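Local structure of cytochrome P450 113A1 (Saccharopolyspora erythraea, 2JJN) at residues E368-I371 with A372-R376. The protein hydroxylates C-12 of the macrolactone ring of erythromycin D to give erythromycin C, as a heme-containing cytochrome P450 monooxygenase. The protein carries 2 engineered substitutions. Sequence-based numbering, arbitrary orientation.
Sequences EEII and ARFGR
Phe374 lies beside Ile370, which is one turn back, at the C-terminal end of helix 356-374, the L helix of P450s, which follows the heme-ligand loop of Cys353; this end lies away from the heme. Ile370 CG2 and Phe374 CD2 touch only loosely, at 4.3 Å, but both apolar side chains are buried against Leu126 of helix 115-127, the tightly packed side. With CG anti to its carbonyl carbon (chi1 -61°), Phe374 brings CD2 within 3.4 Å of Ile370 O, which also accepts a hydrogen bond from Phe374 N at 2.9 Å. Arg373 lays CG 3.9 Å above one ring face; its extended chain carries the guanidinium, with Phe374 CZ at its edge, towards Pro407 and Arg408. Ile371 turns instead to helices 262-269 and 274-284. On the exposed side, where a small methyl suits, Ala372 N bonds Glu368 O at 2.8 Å. The last turn closes when Gly375 N bonds Ile371 O at 2.8 Å, bent to 136° at the hydrogen; glycine suits the positive phi (75°) there. Glu369 bridges Arg123 and Arg119, and Glu368 pairs with Arg364 one turn back and Arg119 of helix 115-127. The chemistry implies a helix end shaped by main-chain bonds and anchored by apolar packing and carboxylates probably kept ionised by arginines.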
loop_
_atom_site.group_PDB
_atom_site.type_symbol
_atom_site.label_atom_id
_atom_site.label_comp_id
_atom_site.label_asym_id
_atom_site.label_seq_id
_atom_site.Cartn_x
_atom_site.Cartn_y
_atom_site.Cartn_z
ATOM N N GLU A 368 1.992 -0.479 -19.123
ATOM C CA GLU A 368 2.044 -0.966 -20.502
ATOM C C GLU A 368 0.889 -0.440 -21.325
ATOM O O GLU A 368 1.067 -0.036 -22.485
ATOM C CB GLU A 368 2.031 -2.486 -20.528
ATOM C CG GLU A 368 3.367 -3.109 -20.047
ATOM C CD GLU A 368 3.255 -4.635 -19.930
ATOM O OE1 GLU A 368 2.127 -5.187 -19.999
ATOM O OE2 GLU A 368 4.300 -5.304 -19.722
ATOM N N GLU A 369 -0.316 -0.480 -20.737
ATOM C CA GLU A 369 -1.523 -0.128 -21.491
ATOM C C GLU A 369 -1.657 1.372 -21.683
ATOM O O GLU A 369 -2.158 1.834 -22.715
ATOM C CB GLU A 369 -2.752 -0.707 -20.782
ATOM C CG GLU A 369 -2.760 -2.212 -20.804
ATOM C CD GLU A 369 -2.928 -2.752 -22.218
ATOM O OE1 GLU A 369 -3.799 -2.199 -22.916
ATOM O OE2 GLU A 369 -2.176 -3.667 -22.620
ATOM N N ILE A 370 -1.188 2.150 -20.693
ATOM C CA ILE A 370 -1.184 3.602 -20.828
ATOM C C ILE A 370 -0.299 3.956 -22.009
ATOM O O ILE A 370 -0.666 4.789 -22.859
ATOM C CB ILE A 370 -0.700 4.263 -19.539
ATOM C CG1 ILE A 370 -1.801 4.117 -18.467
ATOM C CG2 ILE A 370 -0.313 5.734 -19.780
ATOM C CD1 ILE A 370 -1.319 4.520 -17.059
ATOM N N ILE A 371 0.885 3.341 -22.033
ATOM C CA ILE A 371 1.855 3.713 -23.082
ATOM C C ILE A 371 1.348 3.196 -24.441
ATOM O O ILE A 371 1.468 3.898 -25.469
ATOM C CB ILE A 371 3.224 3.141 -22.728
ATOM C CG1 ILE A 371 3.798 3.954 -21.571
ATOM C CG2 ILE A 371 4.178 3.222 -23.918
ATOM C CD1 ILE A 371 5.085 3.312 -20.963
ATOM N N ALA A 372 0.775 1.983 -24.471
ATOM C CA ALA A 372 0.270 1.428 -25.725
ATOM C C ALA A 372 -0.771 2.333 -26.360
ATOM O O ALA A 372 -0.788 2.544 -27.584
ATOM C CB ALA A 372 -0.322 -0.001 -25.503
ATOM N N ARG A 373 -1.671 2.876 -25.542
ATOM C CA ARG A 373 -2.744 3.695 -26.100
ATOM C C ARG A 373 -2.318 5.109 -26.357
ATOM O O ARG A 373 -2.641 5.682 -27.428
ATOM C CB ARG A 373 -4.002 3.671 -25.192
ATOM C CG ARG A 373 -5.144 4.473 -25.807
ATOM C CD ARG A 373 -6.452 4.327 -25.007
ATOM N NE ARG A 373 -7.439 5.364 -25.394
ATOM C CZ ARG A 373 -8.301 5.272 -26.405
ATOM N NH1 ARG A 373 -8.306 4.212 -27.230
ATOM N NH2 ARG A 373 -9.132 6.280 -26.647
ATOM N N PHE A 374 -1.608 5.705 -25.417
ATOM C CA PHE A 374 -1.427 7.183 -25.464
ATOM C C PHE A 374 0.034 7.560 -25.721
ATOM O O PHE A 374 0.307 8.746 -26.054
ATOM C CB PHE A 374 -1.776 7.759 -24.109
ATOM C CG PHE A 374 -3.208 7.532 -23.651
ATOM C CD1 PHE A 374 -4.299 8.130 -24.306
ATOM C CD2 PHE A 374 -3.444 6.729 -22.543
ATOM C CE1 PHE A 374 -5.614 7.966 -23.846
ATOM C CE2 PHE A 374 -4.760 6.553 -22.045
ATOM C CZ PHE A 374 -5.857 7.194 -22.695
ATOM N N GLY A 375 0.947 6.622 -25.522
ATOM C CA GLY A 375 2.406 6.914 -25.521
ATOM C C GLY A 375 2.915 7.620 -24.268
ATOM O O GLY A 375 4.022 7.352 -23.828
ATOM N N ARG A 376 2.132 8.552 -23.742
ATOM C CA ARG A 376 2.437 9.269 -22.499
ATOM C C ARG A 376 1.167 9.936 -21.959
ATOM O O ARG A 376 0.158 10.056 -22.678
ATOM C CB ARG A 376 3.536 10.315 -22.756
ATOM C CG ARG A 376 3.060 11.439 -23.685
ATOM C CD ARG A 376 4.153 12.531 -23.900
ATOM N NE ARG A 376 5.190 11.927 -24.741
ATOM C CZ ARG A 376 6.474 11.736 -24.425
ATOM N NH1 ARG A 376 7.039 12.194 -23.303
ATOM N NH2 ARG A 376 7.236 11.141 -25.312
#